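Local coordinates for cell division control protein Cdc48 (Mycobacterium smegmatis, PDB 5E7P) that binds ADP in its two AAA modules and probably binds and hydrolyses ATP, at residues 37-41 against 463-467; 128-132 against 191-197; 270-276 against 389-393; 400-405 against 430-434; 424-429 against 466-470. Residue numbers count along the deposited sequence, not the author numbering.

Interaction 1 of 5, residues 37-41 against 463-467; sequences RGVVR and LTVIR
Val465 has the most surface covered here, and it packs against residues 37-41, where a short loop runs into edge strand 39-42. Segment 463-467 has no regular helix or strand, so the two backbones meet at one point rather than pairing: the CA atoms of Val39 and Val465 lie 6.9 Å apart. Val39 is extended (phi/psi -126/127) and directs its side chain toward the other segment, bringing CG2 to 3.9 Å from Val465 O. A beta-branched residue suits the strand, and its methyl rests against the Val465 carbonyl. Before it, Gly38 turns the chain with phi 77°, a value that favours glycine. The edge strand belongs to the mixed sheet of the CDC48 N-terminal domain, and 463-467 follows helix 456-462, in what is probably the helical lid of the first AAA module. Arg41, second in covered area, starts sideways; chi1 and chi2 are both m and chi3 is t, which carries its guanidinium across. Arg41 NH2 donates to Thr464 O at 2.8 Å, near the guanidinium plane, and also forms a salt bridge with Asp34. A water accepts from Arg41 NH1 at 2.5 Å and donates weakly to Thr464 O at 3.4 Å. Arg37, an m-t-t rotamer, lays its aliphatic shaft on Val465, CD to CB 4.0 Å, while its NE pairs with Glu436 of helix 427-448.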
# COMPACT_ATOMS: atom_id res chain seq x y z
N ARG A 37 19.58 6.79 -6.03
CA ARG A 37 18.60 6.00 -5.28
C ARG A 37 17.18 6.36 -5.69
O ARG A 37 16.21 5.92 -5.06
CB ARG A 37 18.80 6.20 -3.78
CG ARG A 37 20.02 5.49 -3.22
CD ARG A 37 20.37 6.00 -1.83
NE ARG A 37 21.45 5.23 -1.22
CZ ARG A 37 22.74 5.44 -1.45
NH1 ARG A 37 23.12 6.39 -2.30
NH2 ARG A 37 23.66 4.69 -0.85
N GLY A 38 17.05 7.17 -6.74
CA GLY A 38 15.75 7.56 -7.25
C GLY A 38 15.08 8.63 -6.41
O GLY A 38 13.86 8.69 -6.32
N VAL A 39 15.89 9.50 -5.81
CA VAL A 39 15.37 10.53 -4.92
C VAL A 39 15.82 11.93 -5.32
O VAL A 39 17.01 12.18 -5.49
CB VAL A 39 15.78 10.26 -3.45
CG1 VAL A 39 15.46 11.46 -2.57
CG2 VAL A 39 15.10 9.00 -2.92
N VAL A 40 14.86 12.84 -5.47
CA VAL A 40 15.16 14.24 -5.74
C VAL A 40 14.80 15.09 -4.52
O VAL A 40 13.73 14.94 -3.94
CB VAL A 40 14.43 14.74 -7.01
CG1 VAL A 40 12.93 14.48 -6.91
CG2 VAL A 40 14.71 16.22 -7.25
N ARG A 41 15.70 15.99 -4.13
CA ARG A 41 15.52 16.79 -2.92
C ARG A 41 14.82 18.13 -3.20
O ARG A 41 15.33 18.97 -3.94
CB ARG A 41 16.85 17.03 -2.22
CG ARG A 41 17.50 15.78 -1.64
CD ARG A 41 16.76 15.28 -0.41
NE ARG A 41 17.29 14.01 0.07
CZ ARG A 41 16.68 13.23 0.96
NH1 ARG A 41 15.52 13.60 1.48
NH2 ARG A 41 17.24 12.09 1.34
N LEU A 463 16.60 5.65 6.48
CA LEU A 463 15.23 6.15 6.51
C LEU A 463 15.06 7.44 5.69
O LEU A 463 13.94 7.81 5.34
CB LEU A 463 14.77 6.39 7.95
CG LEU A 463 14.76 5.16 8.87
CD1 LEU A 463 14.20 5.52 10.24
CD2 LEU A 463 13.97 4.03 8.24
N THR A 464 16.17 8.10 5.38
CA THR A 464 16.11 9.33 4.60
C THR A 464 16.00 9.07 3.10
O THR A 464 15.75 9.99 2.32
CB THR A 464 17.33 10.24 4.86
OG1 THR A 464 18.50 9.66 4.25
CG2 THR A 464 17.57 10.42 6.35
N VAL A 465 16.19 7.81 2.69
CA VAL A 465 16.18 7.48 1.26
C VAL A 465 15.25 6.32 0.87
O VAL A 465 14.97 6.12 -0.31
CB VAL A 465 17.60 7.16 0.74
CG1 VAL A 465 18.47 8.41 0.74
CG2 VAL A 465 18.24 6.05 1.57
N ILE A 466 14.78 5.57 1.86
CA ILE A 466 13.92 4.42 1.57
C ILE A 466 12.44 4.75 1.69
O ILE A 466 11.95 5.06 2.77
CB ILE A 466 14.25 3.22 2.48
CG1 ILE A 466 15.69 2.77 2.28
CG2 ILE A 466 13.29 2.07 2.20
CD1 ILE A 466 16.03 2.41 0.84
N ARG A 467 11.73 4.67 0.57
CA ARG A 467 10.29 4.92 0.57
C ARG A 467 9.52 3.63 0.86
O ARG A 467 9.71 2.63 0.17
CB ARG A 467 9.83 5.52 -0.75
CG ARG A 467 8.33 5.79 -0.79
CD ARG A 467 7.89 6.47 -2.07
NE ARG A 467 7.98 5.60 -3.24
CZ ARG A 467 7.47 5.90 -4.43
NH1 ARG A 467 6.82 7.03 -4.59
NH2 ARG A 467 7.60 5.06 -5.44
O HOH W 1 13.68 12.58 2.80

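Interaction 2 of 5, residues 128-132 against 191-197; sequences ATLRM and VQPNSVV
This is a helix-to-loop contact in which an arginine from helix 127-133 spans a turn leading into edge strand 196-199, beside the first nucleotide pocket. The backbones come nearest at Arg131 and Val197, CA to CA 5.6 Å. Gln192 to Ser195 form a type I turn, with Ser195 N bonded to Gln192 O at 2.9 Å and Gln192 N to Ser195 OG at 3.0 Å; Ser195 OG also bonds Ala110 O. With chi1 and chi2 t and chi3 p, Arg131 reaches over the turn and its NH1 donates to Ser195 O at 2.7 Å, near the guanidinium plane; Pro193 O lies over one face, 3.5 Å from Arg131 NH1. The methylenes cover Val191, Arg131 CG to Val191 CG1 3.9 Å. Leu130 CB packs 3.7 Å from Val197 CG1, a branched side chain suited to the extended backbone. The arrangement is a type I turn entering the edge strand of a four-stranded sheet, its Pro193 bordering the first ADP pocket.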
# COMPACT_ATOMS: atom_id res chain seq x y z
N ALA A 128 12.90 -12.13 -10.99
CA ALA A 128 12.48 -12.00 -9.59
C ALA A 128 13.48 -11.15 -8.81
O ALA A 128 13.09 -10.36 -7.94
CB ALA A 128 12.34 -13.38 -8.95
N THR A 129 14.76 -11.31 -9.12
CA THR A 129 15.81 -10.52 -8.49
C THR A 129 15.70 -9.06 -8.91
O THR A 129 15.86 -8.16 -8.09
CB THR A 129 17.20 -11.06 -8.86
OG1 THR A 129 17.34 -12.40 -8.38
CG2 THR A 129 18.29 -10.20 -8.25
N LEU A 130 15.42 -8.84 -10.20
CA LEU A 130 15.21 -7.49 -10.73
C LEU A 130 14.09 -6.77 -9.99
O LEU A 130 14.24 -5.61 -9.61
CB LEU A 130 14.89 -7.54 -12.22
CG LEU A 130 16.03 -7.80 -13.21
CD1 LEU A 130 15.50 -7.88 -14.63
CD2 LEU A 130 17.11 -6.74 -13.09
N ARG A 131 12.97 -7.46 -9.81
CA ARG A 131 11.81 -6.88 -9.15
C ARG A 131 12.11 -6.57 -7.68
O ARG A 131 11.70 -5.53 -7.16
CB ARG A 131 10.61 -7.82 -9.26
CG ARG A 131 9.36 -7.32 -8.58
CD ARG A 131 8.21 -8.27 -8.84
NE ARG A 131 8.55 -9.65 -8.51
CZ ARG A 131 7.93 -10.72 -9.01
NH1 ARG A 131 6.95 -10.56 -9.89
NH2 ARG A 131 8.30 -11.94 -8.65
N MET A 132 12.83 -7.47 -7.03
CA MET A 132 13.23 -7.27 -5.64
C MET A 132 14.13 -6.04 -5.49
O MET A 132 13.96 -5.24 -4.57
CB MET A 132 13.96 -8.51 -5.12
CG MET A 132 14.43 -8.39 -3.68
SD MET A 132 15.45 -9.79 -3.18
CE MET A 132 14.35 -11.15 -3.53
N VAL A 191 7.50 -0.12 -9.56
CA VAL A 191 7.64 -1.57 -9.46
C VAL A 191 6.95 -2.11 -8.21
O VAL A 191 7.32 -1.77 -7.08
CB VAL A 191 9.12 -2.01 -9.47
CG1 VAL A 191 9.22 -3.52 -9.39
CG2 VAL A 191 9.83 -1.47 -10.71
N GLN A 192 5.95 -2.94 -8.43
CA GLN A 192 5.16 -3.52 -7.35
C GLN A 192 5.41 -5.04 -7.29
O GLN A 192 5.97 -5.61 -8.22
CB GLN A 192 3.68 -3.22 -7.57
CG GLN A 192 3.36 -1.74 -7.59
CD GLN A 192 3.67 -1.06 -6.27
OE1 GLN A 192 3.42 -1.62 -5.20
NE2 GLN A 192 4.22 0.15 -6.33
N PRO A 193 5.01 -5.68 -6.18
CA PRO A 193 5.16 -7.14 -6.11
C PRO A 193 4.38 -7.88 -7.21
O PRO A 193 4.80 -8.96 -7.62
CB PRO A 193 4.57 -7.48 -4.74
CG PRO A 193 4.80 -6.25 -3.93
CD PRO A 193 4.62 -5.11 -4.88
N ASN A 194 3.28 -7.30 -7.67
CA ASN A 194 2.50 -7.90 -8.75
C ASN A 194 2.96 -7.43 -10.13
O ASN A 194 2.29 -7.67 -11.14
CB ASN A 194 1.00 -7.64 -8.57
CG ASN A 194 0.67 -6.16 -8.48
OD1 ASN A 194 1.53 -5.31 -8.68
ND2 ASN A 194 -0.59 -5.86 -8.19
N SER A 195 4.11 -6.76 -10.18
CA SER A 195 4.70 -6.36 -11.44
C SER A 195 5.62 -7.46 -11.93
O SER A 195 6.01 -8.34 -11.16
CB SER A 195 5.50 -5.06 -11.29
OG SER A 195 4.66 -3.98 -10.92
N VAL A 196 5.97 -7.42 -13.21
CA VAL A 196 7.01 -8.28 -13.74
C VAL A 196 8.11 -7.42 -14.36
O VAL A 196 7.84 -6.50 -15.12
CB VAL A 196 6.46 -9.31 -14.76
CG1 VAL A 196 5.69 -8.62 -15.89
CG2 VAL A 196 7.58 -10.17 -15.32
N VAL A 197 9.36 -7.72 -14.01
CA VAL A 197 10.49 -6.98 -14.55
C VAL A 197 11.40 -7.92 -15.32
O VAL A 197 12.11 -8.72 -14.73
CB VAL A 197 11.30 -6.28 -13.44
CG1 VAL A 197 12.40 -5.43 -14.04
CG2 VAL A 197 10.38 -5.43 -12.58

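Interaction 3 of 5, residues 270-276 against 389-393; sequences GPAGVGK and LSLPD. With ADP (adenosine-5'-diphosphate), chain C.
Residues 270-276 form the P-loop (Walker A) of the first AAA module, running from strand 265-269 into helix 276-283, and fit against the loop after the neighbouring strand 385-388. The two backbones run closest at Gly270 and Leu389, CA to CA 4.6 Å; a CB on Gly270 would clash with Leu389 CB, and its phi/psi of 137/168 also calls for glycine. The first bump is the ring of Pro271, whose CD rests 3.6 Å from Leu389 O and whose CG meets Leu391 CD2 at 3.8 Å. Pro271 to Val274 form a type II turn, Gly273 taking the positive phi of its third position. This projects Val274, which fills the hollow along 389-392: CG1 lies 4.0 Å from Leu389 CB, CG2 3.3 Å from Ser390 O and 4.4 Å from Pro392 CD. Leu389, most covered of all, answers with CD2 at 3.8 Å from Lys276 CG. The loop wraps ADP: Gly273 N donates to ADP O1B and Gly275 N to ADP O3B, both at 2.9 Å. Lys276 NZ curls back to Gly270 O at 3.1 Å and donates a hydrogen bond to ADP O3B at 2.8 Å, while Lys276 N, in the first helical turn, donates to ADP O3B at 2.5 Å.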
# COMPACT_ATOMS: atom_id res chain seq x y z
N GLY A 270 -3.72 -8.58 1.65
CA GLY A 270 -3.03 -7.72 2.59
C GLY A 270 -2.04 -6.82 1.86
O GLY A 270 -1.75 -7.05 0.68
N PRO A 271 -1.51 -5.81 2.55
CA PRO A 271 -0.62 -4.78 1.98
C PRO A 271 0.52 -5.35 1.15
O PRO A 271 1.00 -6.46 1.40
CB PRO A 271 -0.07 -4.08 3.23
CG PRO A 271 -1.12 -4.27 4.25
CD PRO A 271 -1.68 -5.64 4.01
N ALA A 272 0.96 -4.59 0.15
CA ALA A 272 2.04 -5.02 -0.73
C ALA A 272 3.34 -5.21 0.04
O ALA A 272 3.77 -4.31 0.77
CB ALA A 272 2.22 -4.03 -1.87
N GLY A 273 3.96 -6.37 -0.12
CA GLY A 273 5.24 -6.65 0.52
C GLY A 273 5.12 -6.93 2.00
O GLY A 273 6.12 -6.92 2.72
N VAL A 274 3.90 -7.16 2.47
CA VAL A 274 3.68 -7.45 3.88
C VAL A 274 4.19 -8.85 4.24
O VAL A 274 4.48 -9.14 5.40
CB VAL A 274 2.20 -7.29 4.28
CG1 VAL A 274 1.40 -8.52 3.87
CG2 VAL A 274 2.08 -7.04 5.78
N GLY A 275 4.30 -9.71 3.23
CA GLY A 275 4.82 -11.05 3.42
C GLY A 275 3.81 -12.15 3.16
O GLY A 275 3.85 -13.20 3.81
N LYS A 276 2.92 -11.93 2.20
CA LYS A 276 1.89 -12.92 1.88
C LYS A 276 2.46 -14.19 1.24
O LYS A 276 2.11 -15.30 1.63
CB LYS A 276 0.83 -12.30 0.97
CG LYS A 276 0.09 -11.13 1.58
CD LYS A 276 -0.95 -10.58 0.62
CE LYS A 276 -0.31 -10.06 -0.66
NZ LYS A 276 0.57 -8.89 -0.39
N LEU A 389 -4.05 -10.31 5.67
CA LEU A 389 -2.91 -10.01 6.52
C LEU A 389 -2.89 -8.54 6.93
O LEU A 389 -3.55 -7.70 6.31
CB LEU A 389 -1.60 -10.39 5.83
CG LEU A 389 -1.04 -11.78 6.13
CD1 LEU A 389 -2.12 -12.84 5.98
CD2 LEU A 389 0.15 -12.11 5.25
N SER A 390 -2.12 -8.23 7.97
CA SER A 390 -2.08 -6.88 8.52
C SER A 390 -0.68 -6.29 8.54
O SER A 390 0.31 -7.02 8.58
CB SER A 390 -2.66 -6.89 9.93
OG SER A 390 -2.45 -5.65 10.57
N LEU A 391 -0.60 -4.96 8.52
CA LEU A 391 0.66 -4.25 8.71
C LEU A 391 1.22 -4.55 10.09
O LEU A 391 0.47 -4.71 11.05
CB LEU A 391 0.47 -2.73 8.59
CG LEU A 391 0.10 -2.07 7.25
CD1 LEU A 391 -0.31 -0.63 7.49
CD2 LEU A 391 1.25 -2.14 6.27
N PRO A 392 2.56 -4.63 10.20
CA PRO A 392 3.20 -4.82 11.50
C PRO A 392 3.13 -3.56 12.35
O PRO A 392 3.43 -2.47 11.85
CB PRO A 392 4.65 -5.12 11.12
CG PRO A 392 4.85 -4.45 9.80
CD PRO A 392 3.54 -4.59 9.09
N ASP A 393 2.74 -3.69 13.61
CA ASP A 393 2.85 -2.56 14.54
C ASP A 393 4.30 -2.38 14.95
O ASP A 393 5.17 -3.14 14.51
CB ASP A 393 1.93 -2.72 15.75
CG ASP A 393 2.20 -3.99 16.55
OD1 ASP A 393 3.27 -4.62 16.38
OD2 ASP A 393 1.34 -4.35 17.38
PB ADP C . 3.85 -10.07 -0.48
O1B ADP C . 3.80 -8.94 -1.48
O2B ADP C . 3.79 -11.44 -1.09
O3B ADP C . 2.96 -9.89 0.72
PA ADP C . 6.40 -11.17 0.06
O1A ADP C . 6.90 -11.31 -1.35
O2A ADP C . 5.78 -12.37 0.75
O3A ADP C . 5.36 -9.94 0.07
O5' ADP C . 7.60 -10.60 0.94
C5' ADP C . 7.96 -9.23 0.78
C4' ADP C . 9.48 -9.20 0.62
O4' ADP C . 10.08 -9.25 1.91
C3' ADP C . 9.96 -10.40 -0.17
O3' ADP C . 10.79 -9.97 -1.25
C2' ADP C . 10.77 -11.23 0.81
O2' ADP C . 12.01 -11.61 0.22
C1' ADP C . 11.00 -10.33 2.01
N9 ADP C . 10.76 -11.04 3.28
C8 ADP C . 9.56 -11.37 3.79
N7 ADP C . 9.70 -12.00 4.99
C5 ADP C . 11.02 -12.07 5.26
C6 ADP C . 11.87 -12.61 6.35
N6 ADP C . 11.32 -13.21 7.43
N1 ADP C . 13.21 -12.47 6.23
C2 ADP C . 13.78 -11.87 5.17
N3 ADP C . 13.07 -11.36 4.15
C4 ADP C . 11.71 -11.43 4.13

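Interaction 4 of 5, residues 400-405 against 430-434; sequences LLEMLL and LAAVV. With ADP (adenosine-5'-diphosphate), chain C.
The adenine end of the first ADP pocket is bordered by two helices, 394-404 and 427-448, whose apolar faces meet here. Their short axes pass 10.0 Å apart and cross at -48°, with N-to-C directions 48° from parallel; CA pairs are nearest at Leu404 with Ala431, 6.6 Å, and Leu401 with Leu430, 6.8 Å. Leu430 is the central residue of the contact, covered more than any other. Leu430 CD1 meets Leu400 CD1 at 3.8 Å and Leu430 CD2 meets Leu401 CD2 at 3.9 Å, while Leu430 CB lies 3.8 Å from Leu404 CD1. Leu404 is set over the helix backbone, CD1 to Ala431 N 3.6 Å, an approach that the small Ala431 side chain permits; Leu404 CD2 and Ala431 CB lie 4.0 Å apart. One turn on, Val434 takes Leu405 CD2 against CG1 at 3.7 Å and Leu401 CD2 against CG2 at 4.1 Å. All four leucines of 400-405 use the common m,t rotamer, whose forked ends suit an interface built wholly from van der Waals contact. Leu405 is the first residue to leave helical angles, so the helix ends within the contact. ADP lies beside this core: Leu404 CD2 is 3.4 Å from ADP C2, and Met403 SD, outside the helix contact, is 3.0 Å from ADP N6. Such packing is consistent with the small helical lid of a AAA module, which closes over the base.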
# COMPACT_ATOMS: atom_id res chain seq x y z
N LEU A 400 10.71 -8.04 13.20
CA LEU A 400 11.15 -8.23 11.83
C LEU A 400 12.59 -7.78 11.63
O LEU A 400 13.37 -8.47 10.97
CB LEU A 400 10.21 -7.49 10.86
CG LEU A 400 8.80 -8.06 10.77
CD1 LEU A 400 7.90 -7.15 9.94
CD2 LEU A 400 8.82 -9.47 10.19
N LEU A 401 12.94 -6.63 12.20
CA LEU A 401 14.29 -6.09 12.06
C LEU A 401 15.33 -7.02 12.66
O LEU A 401 16.36 -7.29 12.04
CB LEU A 401 14.38 -4.70 12.71
CG LEU A 401 13.68 -3.57 11.94
CD1 LEU A 401 13.59 -2.31 12.79
CD2 LEU A 401 14.39 -3.29 10.63
N GLU A 402 15.06 -7.52 13.86
CA GLU A 402 15.95 -8.48 14.51
C GLU A 402 16.10 -9.74 13.66
O GLU A 402 17.20 -10.28 13.53
CB GLU A 402 15.43 -8.83 15.91
CG GLU A 402 15.68 -7.73 16.93
CD GLU A 402 14.86 -7.89 18.19
OE1 GLU A 402 14.22 -8.95 18.36
OE2 GLU A 402 14.85 -6.95 19.01
N MET A 403 15.00 -10.19 13.06
CA MET A 403 15.03 -11.33 12.15
C MET A 403 15.88 -11.04 10.91
O MET A 403 16.66 -11.88 10.47
CB MET A 403 13.60 -11.69 11.74
CG MET A 403 13.51 -12.91 10.86
SD MET A 403 11.80 -13.30 10.41
CE MET A 403 11.02 -13.35 12.02
N LEU A 404 15.72 -9.84 10.36
CA LEU A 404 16.46 -9.42 9.17
C LEU A 404 17.95 -9.24 9.45
O LEU A 404 18.76 -9.21 8.52
CB LEU A 404 15.88 -8.12 8.60
CG LEU A 404 14.51 -8.21 7.92
CD1 LEU A 404 13.88 -6.84 7.79
CD2 LEU A 404 14.64 -8.88 6.56
N LEU A 405 18.31 -9.12 10.72
CA LEU A 405 19.69 -8.81 11.08
C LEU A 405 20.44 -9.99 11.69
O LEU A 405 21.53 -9.82 12.23
CB LEU A 405 19.73 -7.60 12.02
CG LEU A 405 19.37 -6.29 11.32
CD1 LEU A 405 18.92 -5.23 12.31
CD2 LEU A 405 20.55 -5.80 10.50
N LEU A 430 11.45 -2.74 5.30
CA LEU A 430 12.42 -2.93 6.37
C LEU A 430 13.65 -3.66 5.86
O LEU A 430 14.78 -3.35 6.26
CB LEU A 430 11.79 -3.69 7.54
CG LEU A 430 10.63 -2.98 8.25
CD1 LEU A 430 9.89 -3.95 9.16
CD2 LEU A 430 11.15 -1.79 9.04
N ALA A 431 13.43 -4.63 4.98
CA ALA A 431 14.53 -5.34 4.34
C ALA A 431 15.37 -4.38 3.51
O ALA A 431 16.60 -4.40 3.55
CB ALA A 431 14.01 -6.48 3.48
N ALA A 432 14.69 -3.52 2.76
CA ALA A 432 15.36 -2.50 1.95
C ALA A 432 16.10 -1.50 2.85
O ALA A 432 17.18 -1.03 2.51
CB ALA A 432 14.36 -1.78 1.07
N VAL A 433 15.50 -1.19 3.99
CA VAL A 433 16.14 -0.33 4.98
C VAL A 433 17.46 -0.93 5.44
O VAL A 433 18.48 -0.24 5.52
CB VAL A 433 15.23 -0.09 6.20
CG1 VAL A 433 16.01 0.49 7.37
CG2 VAL A 433 14.07 0.83 5.83
N VAL A 434 17.45 -2.24 5.70
CA VAL A 434 18.64 -2.94 6.16
C VAL A 434 19.70 -3.05 5.07
O VAL A 434 20.89 -2.89 5.35
CB VAL A 434 18.28 -4.34 6.73
CG1 VAL A 434 19.53 -5.15 7.00
CG2 VAL A 434 17.45 -4.20 8.00
PB ADP C . 3.85 -10.07 -0.48
O1B ADP C . 3.80 -8.94 -1.48
O2B ADP C . 3.79 -11.44 -1.09
O3B ADP C . 2.96 -9.89 0.72
PA ADP C . 6.40 -11.17 0.06
O1A ADP C . 6.90 -11.31 -1.35
O2A ADP C . 5.78 -12.37 0.75
O3A ADP C . 5.36 -9.94 0.07
O5' ADP C . 7.60 -10.60 0.94
C5' ADP C . 7.96 -9.23 0.78
C4' ADP C . 9.48 -9.20 0.62
O4' ADP C . 10.08 -9.25 1.91
C3' ADP C . 9.96 -10.40 -0.17
O3' ADP C . 10.79 -9.97 -1.25
C2' ADP C . 10.77 -11.23 0.81
O2' ADP C . 12.01 -11.61 0.22
C1' ADP C . 11.00 -10.33 2.01
N9 ADP C . 10.76 -11.04 3.28
C8 ADP C . 9.56 -11.37 3.79
N7 ADP C . 9.70 -12.00 4.99
C5 ADP C . 11.02 -12.07 5.26
C6 ADP C . 11.87 -12.61 6.35
N6 ADP C . 11.32 -13.21 7.43
N1 ADP C . 13.21 -12.47 6.23
C2 ADP C . 13.78 -11.87 5.17
N3 ADP C . 13.07 -11.36 4.15
C4 ADP C . 11.71 -11.43 4.13

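Interaction 5 of 5, residues 424-429 against 466-470; sequences GFVVAD and IRPLS. With ADP (adenosine-5'-diphosphate), chain C.
Asp429 OD1 accepts a hydrogen bond from Leu469 N at 2.9 Å, and OD2 a weak one from the same Leu469 N at 3.0 Å, at the start of helix 427-448, probably in the helical lid of the first AAA module. The carboxylate also holds its own helix start: Val426, the N-cap residue, donates its backbone N to Asp429 OD2, three residues on, at 3.1 Å. Aspartate, with chi1 m, is short enough to serve both partners. Close by, Ser470 OG, chi1 p, donates to Gly424 O at 2.8 Å; Gly424 has phi 80°, which favours glycine. Water 2 links Gly424, Asp429 and Ser470, donating to Gly424 O at 2.9 Å and Asp429 OD2 at 2.5 Å and accepting from Ser470 N at 2.8 Å. Backbones are nearest at Asp429 and Pro468, CA to CA 5.4 Å. Beyond the contact, Val427 CG1 reaches ADP C8 at 3.6 Å and Ala428 CA reaches ADP O4' at 3.7 Å. The flat Phe425 ring receives the rigid Pro468: CB sits over its face in a CH-pi contact, 3.9 Å from the centroid, and Phe425 CE1 is 3.7 Å from Pro468 CG.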
# COMPACT_ATOMS: atom_id res chain seq x y z
N GLY A 424 3.63 2.39 8.92
CA GLY A 424 3.25 2.23 7.53
C GLY A 424 4.24 1.39 6.74
O GLY A 424 4.05 1.15 5.54
N PHE A 425 5.30 0.94 7.40
CA PHE A 425 6.31 0.09 6.77
C PHE A 425 5.90 -1.38 6.77
O PHE A 425 5.13 -1.82 7.62
CB PHE A 425 7.66 0.24 7.48
CG PHE A 425 8.50 1.35 6.95
CD1 PHE A 425 8.05 2.66 6.98
CD2 PHE A 425 9.76 1.09 6.44
CE1 PHE A 425 8.84 3.69 6.50
CE2 PHE A 425 10.56 2.12 5.96
CZ PHE A 425 10.10 3.42 5.99
N VAL A 426 6.42 -2.13 5.80
CA VAL A 426 6.25 -3.57 5.76
C VAL A 426 7.63 -4.22 5.77
O VAL A 426 8.64 -3.53 5.71
CB VAL A 426 5.47 -4.03 4.52
CG1 VAL A 426 4.08 -3.43 4.53
CG2 VAL A 426 6.21 -3.66 3.25
N VAL A 427 7.66 -5.55 5.85
CA VAL A 427 8.93 -6.27 5.91
C VAL A 427 9.80 -6.01 4.68
O VAL A 427 11.03 -5.92 4.78
CB VAL A 427 8.72 -7.79 6.13
CG1 VAL A 427 7.86 -8.40 5.02
CG2 VAL A 427 10.06 -8.51 6.25
N ALA A 428 9.15 -5.85 3.53
CA ALA A 428 9.86 -5.56 2.28
C ALA A 428 10.63 -4.26 2.41
O ALA A 428 11.80 -4.17 2.02
CB ALA A 428 8.88 -5.49 1.12
N ASP A 429 9.98 -3.24 2.97
CA ASP A 429 10.60 -1.94 3.18
C ASP A 429 11.72 -2.04 4.20
O ASP A 429 12.81 -1.50 4.00
CB ASP A 429 9.56 -0.93 3.66
CG ASP A 429 8.38 -0.82 2.72
OD1 ASP A 429 8.58 -0.93 1.49
OD2 ASP A 429 7.24 -0.61 3.21
N ILE A 466 14.78 5.57 1.86
CA ILE A 466 13.92 4.42 1.57
C ILE A 466 12.44 4.75 1.69
O ILE A 466 11.95 5.06 2.77
CB ILE A 466 14.25 3.22 2.48
CG1 ILE A 466 15.69 2.77 2.28
CG2 ILE A 466 13.29 2.07 2.20
CD1 ILE A 466 16.03 2.41 0.84
N ARG A 467 11.73 4.67 0.57
CA ARG A 467 10.29 4.92 0.57
C ARG A 467 9.52 3.63 0.86
O ARG A 467 9.71 2.63 0.17
CB ARG A 467 9.83 5.52 -0.75
CG ARG A 467 8.33 5.79 -0.79
CD ARG A 467 7.89 6.47 -2.07
NE ARG A 467 7.98 5.60 -3.24
CZ ARG A 467 7.47 5.90 -4.43
NH1 ARG A 467 6.82 7.03 -4.59
NH2 ARG A 467 7.60 5.06 -5.44
N PRO A 468 8.65 3.67 1.87
CA PRO A 468 7.78 2.53 2.16
C PRO A 468 6.84 2.27 0.99
O PRO A 468 6.37 3.22 0.35
CB PRO A 468 6.98 2.98 3.39
CG PRO A 468 7.08 4.47 3.38
CD PRO A 468 8.42 4.79 2.80
N LEU A 469 6.60 0.99 0.70
CA LEU A 469 5.75 0.57 -0.41
C LEU A 469 4.35 1.18 -0.30
O LEU A 469 3.69 1.44 -1.30
CB LEU A 469 5.67 -0.96 -0.44
CG LEU A 469 5.75 -1.66 -1.80
CD1 LEU A 469 6.95 -1.16 -2.58
CD2 LEU A 469 5.83 -3.17 -1.60
N SER A 470 3.92 1.43 0.93
CA SER A 470 2.61 2.04 1.18
C SER A 470 2.53 3.48 0.66
O SER A 470 1.44 4.04 0.56
CB SER A 470 2.30 2.01 2.67
OG SER A 470 3.27 2.75 3.40
PB ADP C . 3.85 -10.07 -0.48
O1B ADP C . 3.80 -8.94 -1.48
O2B ADP C . 3.79 -11.44 -1.09
O3B ADP C . 2.96 -9.89 0.72
PA ADP C . 6.40 -11.17 0.06
O1A ADP C . 6.90 -11.31 -1.35
O2A ADP C . 5.78 -12.37 0.75
O3A ADP C . 5.36 -9.94 0.07
O5' ADP C . 7.60 -10.60 0.94
C5' ADP C . 7.96 -9.23 0.78
C4' ADP C . 9.48 -9.20 0.62
O4' ADP C . 10.08 -9.25 1.91
C3' ADP C . 9.96 -10.40 -0.17
O3' ADP C . 10.79 -9.97 -1.25
C2' ADP C . 10.77 -11.23 0.81
O2' ADP C . 12.01 -11.61 0.22
C1' ADP C . 11.00 -10.33 2.01
N9 ADP C . 10.76 -11.04 3.28
C8 ADP C . 9.56 -11.37 3.79
N7 ADP C . 9.70 -12.00 4.99
C5 ADP C . 11.02 -12.07 5.26
C6 ADP C . 11.87 -12.61 6.35
N6 ADP C . 11.32 -13.21 7.43
N1 ADP C . 13.21 -12.47 6.23
C2 ADP C . 13.78 -11.87 5.17
N3 ADP C . 13.07 -11.36 4.15
C4 ADP C . 11.71 -11.43 4.13
O HOH W 2 4.77 -0.14 3.05
O HOH W 3 10.83 -0.35 -0.42

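All five contacts are largely buried; interaction 1 alone has an exposed touching residue, Thr464, and its centre lies 18 Å from the chain centre, against 8 to 9 Å for interactions 5 and 3. Interactions 3, 4 and 5 touch the same ADP: interaction 3 grips its phosphates through backbone amides and a lysine, interaction 4 presents apolar helix faces by the base, and interaction 5 touches it with carbons of Val427 and Ala428, its polar bonds joining the two segments. Interactions 4 and 5 share helix 427-448. Pro193 of interaction 2 touches Gly273 of interaction 3 and Leu469 of interaction 5. Interaction 1, away from the nucleotide, shares Ile466 and Arg467 with interaction 5.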